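Local structure of beta-phosphoglucomutase (Bacteroides vulgatus, 3DV9) at residues A[74-77]-A[78-81]; A[46-49]-A[50-54]; A[8-11]-A[12-15]; A[178-181]-A[182-186]; A[161-164]-A[165-169]. The protein probably interconverts beta-glucose 1-phosphate and glucose 6-phosphate, as a magnesium-dependent phosphomutase of the haloacid dehalogenase superfamily. One frame throughout, in Å; residues are numbered along the deposited sequence. Where two conformers were deposited one is given.

How the interactions relate
The five sites fall into two outlying groups and one near the catalytic centre. Interactions 1 and 2 touch, their centres about 13 Å apart: Met-49 and Phe-54, at the end of one helix, pack against Val-76, Glu-80 and Arg-81 of the other. Interactions 3 and 4 also meet, where the Tyr-12 hydroxyl reaches the backbone of residues 182-183, with about 16 Å between centres. The two groups lie far apart, interactions 2 and 3 having centres about 43 Å from each other. Interaction 5 belongs to the active site: the Lys-165 side chain is about 6 Å from the bound magnesium and contacts a phosphate ion. Its nearest atoms are about 8 Å from interaction 1 and about 10 Å from interaction 4.

Interaction 1 of 5, residues A[74-77]-A[78-81]; sequences NIVS and RRER
Ser-77 and Arg-81, one turn apart, illustrate how a guanidinium can turn back on its own helix. Two nitrogens of Arg-81 converge on the single oxygen of Ser-77, NH2 at 2.8 Å and NE at 2.9 Å from OG, and that oxygen lies in the guanidinium plane, at its edge. Both torsions serve the grip: Ser-77 OG stands opposite its own backbone N (chi1 -178°), directed at the following turn, while the Arg-81 chain folds at chi3 (-63°). Ser-77 OG is also hydrogen-bonded to His-83 O, and Arg-81 NH1 forms a salt bridge with Glu-89, so the flat group is fixed from more than one direction.

Arg-78 behaves differently. Its guanidinium lies over the preceding turn, with Asn-74 O facing it off-centre and NH1 3.4 Å from Asn-74 CB; Arg-78 NH2 passes 3.7 Å from Ile-75 CG1. NH1 is paired with Asp-84. Arg-79 presents a face too, to Val-76 CG2, 4.1 Å from NH2, and its NH1 bridges to Glu-60. Val-76 and Glu-80 run alongside each other in the same direction, CG1 3.9 Å from OE2, an oxygen that accepts from Gly-55 N. Such i to i+3 and i to i+4 contacts mark the C-terminal turns of helix 69-81, in what is probably the helical cap domain inserted into the Rossmann-like core of beta-phosphoglucomutases.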
loop_
_atom_site.group_PDB
_atom_site.type_symbol
_atom_site.label_atom_id
_atom_site.label_comp_id
_atom_site.label_asym_id
_atom_site.label_seq_id
_atom_site.Cartn_x
_atom_site.Cartn_y
_atom_site.Cartn_z
ATOM N N ASN A 74 17.189 10.121 -3.401
ATOM C CA ASN A 74 17.383 11.481 -3.930
ATOM C C ASN A 74 16.897 12.587 -2.997
ATOM O O ASN A 74 17.523 13.660 -2.929
ATOM C CB ASN A 74 16.780 11.642 -5.323
ATOM C CG ASN A 74 17.647 11.041 -6.396
ATOM O OD1 ASN A 74 18.826 10.760 -6.160
ATOM N ND2 ASN A 74 17.072 10.826 -7.580
ATOM N N ILE A 75 15.815 12.319 -2.259
ATOM C CA ILE A 75 15.345 13.265 -1.239
ATOM C C ILE A 75 16.443 13.501 -0.220
ATOM O O ILE A 75 16.806 14.646 0.057
ATOM C CB ILE A 75 14.044 12.762 -0.517
ATOM C CG1 ILE A 75 12.843 12.886 -1.459
ATOM C CG2 ILE A 75 13.798 13.535 0.804
ATOM C CD1 ILE A 75 11.680 11.975 -1.063
ATOM N N VAL A 76 17.000 12.422 0.316
ATOM C CA VAL A 76 18.012 12.536 1.348
ATOM C C VAL A 76 19.307 13.134 0.772
ATOM O O VAL A 76 19.976 13.935 1.435
ATOM C CB VAL A 76 18.311 11.179 2.014
ATOM C CG1 VAL A 76 19.371 11.325 3.094
ATOM C CG2 VAL A 76 17.026 10.571 2.578
ATOM N N SER A 77 19.668 12.735 -0.444
ATOM C CA SER A 77 20.888 13.260 -1.084
ATOM C C SER A 77 20.813 14.771 -1.327
ATOM O O SER A 77 21.767 15.519 -1.023
ATOM C CB SER A 77 21.168 12.532 -2.394
ATOM O OG SER A 77 22.372 13.016 -2.980
ATOM N N ARG A 78 19.683 15.219 -1.875
ATOM C CA ARG A 78 19.502 16.633 -2.185
ATOM C C ARG A 78 19.679 17.474 -0.940
ATOM O O ARG A 78 20.353 18.496 -0.969
ATOM C CB ARG A 78 18.138 16.908 -2.803
ATOM C CG ARG A 78 18.051 16.585 -4.278
ATOM C CD ARG A 78 16.791 17.194 -4.919
ATOM N NE ARG A 78 15.542 16.660 -4.365
ATOM C CZ ARG A 78 14.971 15.519 -4.745
ATOM N NH1 ARG A 78 15.531 14.767 -5.688
ATOM N NH2 ARG A 78 13.835 15.126 -4.181
ATOM N N ARG A 79 19.093 17.031 0.161
ATOM C CA ARG A 79 19.145 17.821 1.374
ATOM C C ARG A 79 20.501 17.802 2.079
ATOM O O ARG A 79 20.872 18.792 2.706
ATOM C CB ARG A 79 18.015 17.439 2.327
ATOM C CG ARG A 79 18.317 16.320 3.270
ATOM C CD ARG A 79 17.074 15.944 4.005
ATOM N NE ARG A 79 17.301 14.779 4.852
ATOM C CZ ARG A 79 16.356 13.924 5.210
ATOM N NH1 ARG A 79 15.118 14.091 4.769
ATOM N NH2 ARG A 79 16.668 12.891 5.984
ATOM N N GLU A 80 21.240 16.697 1.959
ATOM C CA GLU A 80 22.541 16.558 2.626
ATOM C C GLU A 80 23.692 17.070 1.767
ATOM O O GLU A 80 24.691 17.561 2.302
ATOM C CB GLU A 80 22.802 15.109 3.027
ATOM C CG GLU A 80 21.913 14.606 4.149
ATOM C CD GLU A 80 22.407 13.315 4.780
ATOM O OE1 GLU A 80 23.482 12.798 4.366
ATOM O OE2 GLU A 80 21.743 12.844 5.725
ATOM N N ARG A 81 23.527 16.973 0.445
ATOM C CA ARG A 81 24.596 17.215 -0.531
ATOM C C ARG A 81 24.220 18.262 -1.576
ATOM O O ARG A 81 25.075 18.718 -2.329
ATOM C CB ARG A 81 24.949 15.909 -1.256
ATOM C CG ARG A 81 25.386 14.776 -0.342
ATOM C CD ARG A 81 26.031 13.634 -1.131
ATOM N NE ARG A 81 25.105 12.998 -2.079
ATOM C CZ ARG A 81 25.441 12.008 -2.906
ATOM N NH1 ARG A 81 26.683 11.535 -2.916
ATOM N NH2 ARG A 81 24.547 11.511 -3.739
#

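Interaction 2 of 5, residues A[46-49]-A[50-54]; sequences HKIM and KRFGF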
loop_
_atom_site.group_PDB
_atom_site.type_symbol
_atom_site.label_atom_id
_atom_site.label_comp_id
_atom_site.label_asym_id
_atom_site.label_seq_id
_atom_site.Cartn_x
_atom_site.Cartn_y
_atom_site.Cartn_z
ATOM N N HIS A 46 17.421 2.281 7.070
ATOM C CA HIS A 46 18.152 3.151 7.989
ATOM C C HIS A 46 19.648 2.778 8.033
ATOM O O HIS A 46 20.547 3.646 7.913
ATOM C CB HIS A 46 17.569 3.063 9.397
ATOM C CG HIS A 46 18.466 3.673 10.420
ATOM N ND1 HIS A 46 18.725 5.025 10.461
ATOM C CD2 HIS A 46 19.209 3.113 11.397
ATOM C CE1 HIS A 46 19.573 5.273 11.441
ATOM N NE2 HIS A 46 19.898 4.129 12.009
ATOM N N LYS A 47 19.897 1.485 8.204
ATOM C CA LYS A 47 21.243 0.951 8.348
ATOM C C LYS A 47 22.070 1.072 7.065
ATOM O O LYS A 47 23.246 1.440 7.127
ATOM C CB LYS A 47 21.150 -0.504 8.804
ATOM C CG LYS A 47 22.478 -1.230 8.999
ATOM C CD LYS A 47 22.208 -2.649 9.470
ATOM C CE LYS A 47 23.448 -3.495 9.412
ATOM N NZ LYS A 47 23.278 -4.652 10.331
ATOM N N ILE A 48 21.455 0.763 5.913
ATOM C CA ILE A 48 22.152 0.827 4.639
ATOM C C ILE A 48 22.457 2.280 4.227
ATOM O O ILE A 48 23.533 2.588 3.740
ATOM C CB ILE A 48 21.361 0.073 3.544
ATOM C CG1 ILE A 48 21.373 -1.426 3.829
ATOM C CG2 ILE A 48 21.897 0.404 2.128
ATOM C CD1 ILE A 48 22.703 -1.929 4.399
HETATM N N MSE A 49 21.488 3.161 4.398
HETATM C CA MSE A 49 21.710 4.587 4.179
HETATM C C MSE A 49 22.860 5.110 5.028
HETATM O O MSE A 49 23.695 5.863 4.531
HETATM C CB MSE A 49 20.415 5.379 4.434
HETATM C CG MSE A 49 19.378 5.157 3.304
HETATM SE SE MSE A 49 19.998 5.849 1.575
HETATM C CE MSE A 49 19.502 7.718 1.794
ATOM N N LYS A 50 22.919 4.679 6.289
ATOM C CA LYS A 50 24.030 5.059 7.202
ATOM C C LYS A 50 25.390 4.606 6.649
ATOM O O LYS A 50 26.374 5.368 6.695
ATOM C CB LYS A 50 23.796 4.480 8.609
ATOM C CG LYS A 50 24.816 4.907 9.646
ATOM C CD LYS A 50 24.433 4.324 11.006
ATOM C CE LYS A 50 25.434 4.647 12.130
ATOM N NZ LYS A 50 25.113 5.890 12.908
ATOM N N ARG A 51 25.431 3.381 6.118
ATOM C CA ARG A 51 26.638 2.809 5.542
ATOM C C ARG A 51 27.147 3.640 4.359
ATOM O O ARG A 51 28.359 3.724 4.132
ATOM C CB ARG A 51 26.376 1.378 5.055
ATOM C CG ARG A 51 27.622 0.675 4.590
ATOM C CD ARG A 51 27.270 -0.681 3.967
ATOM N NE ARG A 51 26.646 -1.512 5.010
ATOM C CZ ARG A 51 25.978 -2.640 4.768
ATOM N NH1 ARG A 51 25.823 -3.072 3.527
ATOM N NH2 ARG A 51 25.433 -3.319 5.789
ATOM N N PHE A 52 26.221 4.205 3.588
ATOM C CA PHE A 52 26.547 5.069 2.439
ATOM C C PHE A 52 26.715 6.558 2.834
ATOM O O PHE A 52 26.873 7.425 1.998
ATOM C CB PHE A 52 25.501 4.889 1.346
ATOM C CG PHE A 52 25.682 3.640 0.542
ATOM C CD1 PHE A 52 26.313 3.687 -0.708
ATOM C CD2 PHE A 52 25.217 2.404 1.019
ATOM C CE1 PHE A 52 26.489 2.546 -1.463
ATOM C CE2 PHE A 52 25.393 1.222 0.255
ATOM C CZ PHE A 52 26.013 1.297 -0.984
ATOM N N GLY A 53 26.712 6.840 4.126
ATOM C CA GLY A 53 26.980 8.196 4.621
ATOM C C GLY A 53 25.772 9.120 4.678
ATOM O O GLY A 53 25.928 10.324 4.819
ATOM N N PHE A 54 24.564 8.546 4.592
ATOM C CA PHE A 54 23.320 9.300 4.608
ATOM C C PHE A 54 22.503 9.071 5.892
ATOM O O PHE A 54 22.485 7.967 6.440
ATOM C CB PHE A 54 22.420 8.876 3.435
ATOM C CG PHE A 54 22.956 9.219 2.061
ATOM C CD1 PHE A 54 23.157 10.551 1.668
ATOM C CD2 PHE A 54 23.224 8.199 1.134
ATOM C CE1 PHE A 54 23.632 10.876 0.381
ATOM C CE2 PHE A 54 23.711 8.517 -0.187
ATOM C CZ PHE A 54 23.910 9.857 -0.549
HETATM O O HOH W 1 20.915 6.379 8.160
#
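One face of the Arg-51 guanidinium carries the methyl CD1 of Ile-48, 3.4 Å from CZ and set toward the rim, while Lys-47 CE approaches at the edge. The Phe-52 ring turns an edge to the backbone: its CD2 is 3.2 Å from Ile-48 O, and Ile-48 CG2 packs 4.0 Å from Phe-52 CD2. The Phe-54 ring is met obliquely by Met-49, here a selenomethionine, in a Met-aromatic contact. The stretch ends helix 38-51 in a Schellman motif. Phe-54 N reaches back to Met-49 O at 2.8 Å and Gly-53 N to Lys-50 O at 3.0 Å, with Gly-53, at positive phi, as the C-prime residue.

Reversal of the chain at Gly-53 brings Phe-54 over the last turn, where Met-49 can touch it. Bends at chi2 (-64°) and chi3 (-83°) curl the Met-49 chain round to the ring. Val-76 of helix 69-81 packs against both residues, and Phe-52 leans on Ala-92 and Ile-93 of helix 87-101, so the motif joins three helices. Lys-47 NZ forms a salt bridge with Glu-100, which also makes a long, weak ion pair with Arg-51; this shared carboxylate probably eases the proximity of the two cations. The selenium of Met-49 lies 5.1 Å from the Phe-54 ring centroid, and the terminal methyl CE presses closer still, 3.5 Å from Phe-54 CB.

Interaction 3 of 5, residues A[8-11]-A[12-15]; sequences AINN and YLHT
Tyr-12, Leu-13, His-14 and Thr-15 each give their backbone N-H to the carbonyl four residues earlier, from Ala-8 to Asn-11, in regular alpha-helical geometry with bonds of 2.9 to 3.1 Å. Side chains build on this frame. Ile-9 and Leu-13 lie alongside each other and point the same way, CG2 of the first 4.0 Å from CD1 of the second, while Leu-13 CG rests 3.2 Å from Ile-9 O. Leu-13 CD1 also passes Asn-10 OD1 at 3.9 Å. Were Leu-13 cut back to an alanine, a gap would probably open beside Ile-9 CG2, and Tyr-18 and Ile-21 would be left without its apolar cover.

On another side of the helix Thr-15 serves Asn-11 O twice. Thr-15 OG1, set between its own N and carbonyl carbon (chi1 63°), donates to Asn-11 O at 3.2 Å, and the Thr-15 N-H arrives from the opposite face of the carbonyl plane. Tyr-12 bonds through OH to Gly-202 O. Ile-9 packs on Phe-204 of strand 204-208 and on Ala-243 and Leu-244 of helix 230-244. The site is thus a typical amphipathic helix, 2-16, lying against the alpha/beta core.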
loop_
_atom_site.group_PDB
_atom_site.type_symbol
_atom_site.label_atom_id
_atom_site.label_comp_id
_atom_site.label_asym_id
_atom_site.label_seq_id
_atom_site.Cartn_x
_atom_site.Cartn_y
_atom_site.Cartn_z
ATOM N N ALA A 8 -18.994 8.169 4.708
ATOM C CA ALA A 8 -17.792 8.106 3.893
ATOM C C ALA A 8 -18.167 7.783 2.451
ATOM O O ALA A 8 -17.695 8.436 1.536
ATOM C CB ALA A 8 -16.822 7.048 4.443
ATOM N N ILE A 9 -19.002 6.767 2.261
ATOM C CA ILE A 9 -19.400 6.357 0.918
ATOM C C ILE A 9 -20.070 7.510 0.178
ATOM O O ILE A 9 -19.704 7.813 -0.955
ATOM C CB ILE A 9 -20.258 5.078 0.941
ATOM C CG1 ILE A 9 -19.398 3.889 1.427
ATOM C CG2 ILE A 9 -20.841 4.737 -0.447
ATOM C CD1 ILE A 9 -20.239 2.761 1.968
ATOM N N ASN A 10 -21.057 8.130 0.821
ATOM C CA ASN A 10 -21.820 9.179 0.156
ATOM C C ASN A 10 -21.001 10.408 -0.159
ATOM O O ASN A 10 -21.199 11.031 -1.210
ATOM C CB ASN A 10 -23.100 9.495 0.914
ATOM C CG ASN A 10 -24.121 8.396 0.764
ATOM O OD1 ASN A 10 -24.328 7.862 -0.357
ATOM N ND2 ASN A 10 -24.754 8.018 1.872
ATOM N N ASN A 11 -20.085 10.770 0.734
ATOM C CA ASN A 11 -19.128 11.862 0.443
ATOM C C ASN A 11 -18.245 11.591 -0.796
ATOM O O ASN A 11 -18.076 12.477 -1.668
ATOM C CB ASN A 11 -18.258 12.159 1.676
ATOM C CG ASN A 11 -19.040 12.945 2.765
ATOM O OD1 ASN A 11 -20.041 13.602 2.466
ATOM N ND2 ASN A 11 -18.575 12.877 4.020
ATOM N N TYR A 12 -17.677 10.382 -0.854
ATOM C CA TYR A 12 -16.947 9.909 -2.018
ATOM C C TYR A 12 -17.788 9.970 -3.294
ATOM O O TYR A 12 -17.343 10.530 -4.295
ATOM C CB TYR A 12 -16.397 8.490 -1.796
ATOM C CG TYR A 12 -15.814 7.887 -3.036
ATOM C CD1 TYR A 12 -14.490 8.148 -3.399
ATOM C CD2 TYR A 12 -16.562 7.015 -3.824
ATOM C CE1 TYR A 12 -13.945 7.594 -4.531
ATOM C CE2 TYR A 12 -16.029 6.447 -4.979
ATOM C CZ TYR A 12 -14.722 6.747 -5.322
ATOM O OH TYR A 12 -14.156 6.220 -6.442
ATOM N N LEU A 13 -18.994 9.406 -3.268
ATOM C CA LEU A 13 -19.857 9.422 -4.449
ATOM C C LEU A 13 -20.148 10.849 -4.916
ATOM O O LEU A 13 -20.042 11.152 -6.114
ATOM C CB LEU A 13 -21.166 8.703 -4.172
ATOM C CG LEU A 13 -21.031 7.222 -3.845
ATOM C CD1 LEU A 13 -22.442 6.665 -3.573
ATOM C CD2 LEU A 13 -20.303 6.406 -4.930
ATOM N N HIS A 14 -20.497 11.716 -3.964
ATOM C CA HIS A 14 -20.785 13.119 -4.270
ATOM C C HIS A 14 -19.583 13.825 -4.910
ATOM O O HIS A 14 -19.737 14.496 -5.927
ATOM C CB HIS A 14 -21.245 13.874 -3.016
ATOM C CG HIS A 14 -21.634 15.300 -3.282
ATOM N ND1 HIS A 14 -22.731 15.648 -4.046
ATOM C CD2 HIS A 14 -21.057 16.466 -2.903
ATOM C CE1 HIS A 14 -22.814 16.964 -4.120
ATOM N NE2 HIS A 14 -21.811 17.485 -3.436
ATOM N N THR A 15 -18.384 13.662 -4.342
ATOM C CA THR A 15 -17.245 14.446 -4.841
ATOM C C THR A 15 -16.735 13.961 -6.212
ATOM O O THR A 15 -16.118 14.733 -6.963
ATOM C CB THR A 15 -16.113 14.608 -3.780
ATOM O OG1 THR A 15 -15.583 13.342 -3.466
ATOM C CG2 THR A 15 -16.654 15.228 -2.494
#

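Interaction 4 of 5, residues A[178-181]-A[182-186]; sequences GGFK and PNEAL
Glu-184 and Lys-181 form the tight part of this turn. Lys-181 N donates to Glu-184 OE1 at 2.8 Å in a nearly straight bond (174°), coming from above the carboxylate plane, and Glu-184 N returns a bond to Lys-181 O at 3.0 Å. Glu-184 OE1 also lies at the edge of the Phe-180 ring, 4.0 Å from CD1, with ring and carboxylate planes nearly perpendicular. One face of that ring is covered by Gly-178 O, above its centre.

The water side is looser. Lys-181 CE touches Glu-184 OE2 at 3.4 Å, yet NZ stays 4.6 Å from it, beyond a salt bridge. Instead NZ reaches Asn-183 through two waters, one of them weakly held by NZ. A further water spans Gly-179 O and Glu-184 OE1, 2.6 Å from the latter. Asn-183 ND2 is bonded to Ser-20 O.

With an alanine in place of this glutamate, Lys-181 N would probably be left without its acceptor and the water on Gly-179 O without its second anchor. The carboxylate thus works chiefly as a backbone acceptor just ahead of strand 185-189, and the lysine charge, beyond salt-bridge distance and hydrated on the Asn-183 side, probably adds only modest attraction.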
loop_
_atom_site.group_PDB
_atom_site.type_symbol
_atom_site.label_atom_id
_atom_site.label_comp_id
_atom_site.label_asym_id
_atom_site.label_seq_id
_atom_site.Cartn_x
_atom_site.Cartn_y
_atom_site.Cartn_z
ATOM N N GLY A 178 -6.957 -4.977 -14.333
ATOM C CA GLY A 178 -8.098 -5.765 -13.853
ATOM C C GLY A 178 -9.356 -5.509 -14.651
ATOM O O GLY A 178 -10.311 -6.298 -14.603
ATOM N N GLY A 179 -9.328 -4.426 -15.414
ATOM C CA GLY A 179 -10.467 -3.989 -16.230
ATOM C C GLY A 179 -11.569 -3.347 -15.387
ATOM O O GLY A 179 -12.771 -3.481 -15.722
ATOM N N PHE A 180 -11.170 -2.662 -14.310
ATOM C CA PHE A 180 -12.117 -2.011 -13.385
ATOM C C PHE A 180 -12.190 -0.490 -13.495
ATOM O O PHE A 180 -11.187 0.182 -13.774
ATOM C CB PHE A 180 -11.776 -2.413 -11.939
ATOM C CG PHE A 180 -11.700 -3.880 -11.749
ATOM C CD1 PHE A 180 -12.852 -4.668 -11.925
ATOM C CD2 PHE A 180 -10.493 -4.505 -11.368
ATOM C CE1 PHE A 180 -12.792 -6.059 -11.764
ATOM C CE2 PHE A 180 -10.421 -5.885 -11.196
ATOM C CZ PHE A 180 -11.577 -6.691 -11.391
ATOM N N LYS A 181 -13.372 0.052 -13.230
ATOM C CA LYS A 181 -13.577 1.507 -13.078
ATOM C C LYS A 181 -13.219 1.935 -11.651
ATOM O O LYS A 181 -13.205 1.089 -10.748
ATOM C CB LYS A 181 -15.040 1.854 -13.396
ATOM C CG LYS A 181 -15.479 1.378 -14.820
ATOM C CD LYS A 181 -16.737 2.046 -15.289
ATOM C CE LYS A 181 -17.968 1.599 -14.506
ATOM N NZ LYS A 181 -19.220 2.354 -14.956
ATOM N N PRO A 182 -12.898 3.230 -11.439
ATOM C CA PRO A 182 -12.513 3.622 -10.077
ATOM C C PRO A 182 -13.591 3.366 -9.022
ATOM O O PRO A 182 -13.249 3.052 -7.878
ATOM C CB PRO A 182 -12.200 5.115 -10.209
ATOM C CG PRO A 182 -11.821 5.269 -11.704
ATOM C CD PRO A 182 -12.809 4.380 -12.378
ATOM N N ASN A 183 -14.861 3.456 -9.409
ATOM C CA ASN A 183 -15.975 3.189 -8.482
ATOM C C ASN A 183 -16.328 1.683 -8.341
ATOM O O ASN A 183 -17.369 1.336 -7.786
ATOM C CB ASN A 183 -17.222 3.977 -8.885
ATOM C CG ASN A 183 -17.817 3.474 -10.171
ATOM O OD1 ASN A 183 -17.099 3.278 -11.159
ATOM N ND2 ASN A 183 -19.150 3.282 -10.179
ATOM N N GLU A 184 -15.473 0.811 -8.857
ATOM C CA GLU A 184 -15.633 -0.652 -8.726
ATOM C C GLU A 184 -14.577 -1.263 -7.807
ATOM O O GLU A 184 -14.459 -2.483 -7.708
ATOM C CB GLU A 184 -15.587 -1.340 -10.108
ATOM C CG GLU A 184 -16.766 -0.963 -11.013
ATOM C CD GLU A 184 -16.637 -1.482 -12.454
ATOM O OE1 GLU A 184 -15.508 -1.806 -12.905
ATOM O OE2 GLU A 184 -17.682 -1.536 -13.133
ATOM N N ALA A 185 -13.743 -0.408 -7.215
ATOM C CA ALA A 185 -12.625 -0.876 -6.399
ATOM C C ALA A 185 -12.513 -0.154 -5.043
ATOM O O ALA A 185 -13.108 0.916 -4.834
ATOM C CB ALA A 185 -11.305 -0.758 -7.187
ATOM N N LEU A 186 -11.790 -0.810 -4.117
ATOM C CA LEU A 186 -11.333 -0.199 -2.860
ATOM C C LEU A 186 -9.797 -0.283 -2.838
ATOM O O LEU A 186 -9.221 -1.239 -3.337
ATOM C CB LEU A 186 -11.846 -1.006 -1.650
ATOM C CG LEU A 186 -13.257 -0.878 -1.079
ATOM C CD1 LEU A 186 -14.299 -0.874 -2.125
ATOM C CD2 LEU A 186 -13.505 -1.961 -0.024
HETATM O O HOH W 2 -15.501 -2.828 -15.348
HETATM O O HOH W 3 -20.653 1.720 -12.242
HETATM O O HOH W 4 -17.910 4.348 -13.290
#

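Interaction 5 of 5, residues A[161-164]-A[165-169]; sequences VKYG and KPNPE. With PO4 (phosphate ion), chain C.
Lys-165 leaves the turn just after Gly-164, with Lys-165 CB 3.7 Å from Gly-164 C, and runs straight into the active site. CG stands beside the backbone N (chi1 -63°), and from there the chain is extended. Lys-165 CD and CE both pass 3.8 Å from phosphate O3, and NZ donates to that oxygen at 3.0 Å. NZ also makes salt bridges with Asp-29, a magnesium ligand, and with Glu-189, and bonds to Val-130 O, so several acceptors hold the ammonium in place. This fits the conserved lysine of the haloacid dehalogenase family. The phosphate, probably from the crystallisation liquor, is bound by Thr-131 OG1 and Asp-31 N as well.

The turn that launches this side chain is a type VIa beta turn. The peptide before Pro-166 is cis, and Asn-167 N closes the turn on Gly-164 O at 2.8 Å. Asn-167 then does two jobs. Its OD1 accepts from Glu-169 N at 2.9 Å, in the carbonyl plane and on a lone pair, an Asx turn that caps the start of a helix; Asn-167 ND2 lies 3.5 Å from Tyr-163 CB, the amide nearly parallel to the tyrosine ring. Val-161 and Glu-169 run antiparallel side by side, Val-161 CB 3.9 Å from Glu-169 CG.

The loop connects strand 155-156 to helix 169-178, where Val-161 meets Met-173 and Lys-165 meets Tyr-171; Pro-166 and Pro-168 rest on helix 192-200 at Leu-193, Gln-196 and Ala-200, and Lys-165 touches Ala-197 of the same helix.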
loop_
_atom_site.group_PDB
_atom_site.type_symbol
_atom_site.label_atom_id
_atom_site.label_comp_id
_atom_site.label_asym_id
_atom_site.label_seq_id
_atom_site.Cartn_x
_atom_site.Cartn_y
_atom_site.Cartn_z
ATOM N N VAL A 161 5.597 -0.448 -13.281
ATOM C CA VAL A 161 5.316 0.989 -13.443
ATOM C C VAL A 161 6.549 1.897 -13.300
ATOM O O VAL A 161 7.502 1.566 -12.597
ATOM C CB VAL A 161 4.181 1.505 -12.476
ATOM C CG1 VAL A 161 2.840 0.782 -12.756
ATOM C CG2 VAL A 161 4.603 1.411 -11.007
ATOM N N LYS A 162 6.510 3.044 -13.976
ATOM C CA LYS A 162 7.630 3.996 -13.962
ATOM C C LYS A 162 7.636 4.791 -12.654
ATOM O O LYS A 162 8.667 4.868 -11.976
ATOM C CB LYS A 162 7.570 4.927 -15.179
ATOM C CG LYS A 162 7.124 4.226 -16.449
ATOM C CD LYS A 162 7.737 4.814 -17.699
ATOM C CE LYS A 162 7.597 3.842 -18.863
ATOM N NZ LYS A 162 8.231 4.365 -20.098
ATOM N N TYR A 163 6.474 5.336 -12.282
ATOM C CA TYR A 163 6.365 6.205 -11.117
ATOM C C TYR A 163 5.641 5.477 -10.002
ATOM O O TYR A 163 4.626 4.825 -10.263
ATOM C CB TYR A 163 5.639 7.510 -11.495
ATOM C CG TYR A 163 6.319 8.307 -12.600
ATOM C CD1 TYR A 163 7.387 9.161 -12.313
ATOM C CD2 TYR A 163 5.891 8.215 -13.929
ATOM C CE1 TYR A 163 8.023 9.901 -13.322
ATOM C CE2 TYR A 163 6.514 8.950 -14.945
ATOM C CZ TYR A 163 7.584 9.794 -14.639
ATOM O OH TYR A 163 8.216 10.525 -15.642
ATOM N N GLY A 164 6.176 5.555 -8.778
ATOM C CA GLY A 164 5.558 4.946 -7.592
ATOM C C GLY A 164 4.762 5.894 -6.699
ATOM O O GLY A 164 4.625 7.075 -6.973
ATOM N N LYS A 165 4.196 5.351 -5.628
ATOM C CA LYS A 165 3.518 6.174 -4.636
ATOM C C LYS A 165 4.441 7.351 -4.268
ATOM O O LYS A 165 5.651 7.148 -4.156
ATOM C CB LYS A 165 3.138 5.274 -3.451
ATOM C CG LYS A 165 2.133 4.156 -3.862
ATOM C CD LYS A 165 2.245 2.930 -2.880
ATOM C CE LYS A 165 1.546 1.709 -3.479
ATOM N NZ LYS A 165 1.349 0.587 -2.495
ATOM N N PRO A 166 3.883 8.588 -4.107
ATOM C CA PRO A 166 2.462 8.892 -4.049
ATOM C C PRO A 166 1.818 9.172 -5.426
ATOM O O PRO A 166 0.689 9.587 -5.483
ATOM C CB PRO A 166 2.436 10.172 -3.205
ATOM C CG PRO A 166 3.689 10.894 -3.634
ATOM C CD PRO A 166 4.707 9.806 -3.900
ATOM N N ASN A 167 2.547 8.927 -6.513
ATOM C CA ASN A 167 1.928 9.032 -7.845
ATOM C C ASN A 167 0.788 7.987 -7.898
ATOM O O ASN A 167 0.970 6.868 -7.345
ATOM C CB ASN A 167 2.968 8.752 -8.925
ATOM C CG ASN A 167 2.496 9.150 -10.336
ATOM O OD1 ASN A 167 1.507 8.603 -10.850
ATOM N ND2 ASN A 167 3.249 10.068 -10.997
ATOM N N PRO A 168 -0.384 8.345 -8.476
ATOM C CA PRO A 168 -1.489 7.374 -8.577
ATOM C C PRO A 168 -1.206 6.217 -9.540
ATOM O O PRO A 168 -1.969 5.275 -9.531
ATOM C CB PRO A 168 -2.657 8.208 -9.121
ATOM C CG PRO A 168 -2.039 9.332 -9.794
ATOM C CD PRO A 168 -0.811 9.672 -8.974
ATOM N N GLU A 169 -0.112 6.290 -10.326
ATOM C CA GLU A 169 0.218 5.269 -11.354
ATOM C C GLU A 169 0.026 3.797 -10.950
ATOM O O GLU A 169 -0.620 3.070 -11.676
ATOM C CB GLU A 169 1.608 5.512 -12.001
ATOM C CG GLU A 169 1.941 4.586 -13.192
ATOM C CD GLU A 169 1.037 4.828 -14.399
ATOM O OE1 GLU A 169 0.269 5.821 -14.401
ATOM O OE2 GLU A 169 1.074 4.003 -15.332
HETATM P P PO4 C . 4.368 -0.977 0.027
HETATM O O1 PO4 C . 3.781 -2.318 -0.365
HETATM O O2 PO4 C . 3.938 -0.581 1.412
HETATM O O3 PO4 C . 3.944 0.106 -0.969
HETATM O O4 PO4 C . 5.890 -1.000 -0.013
#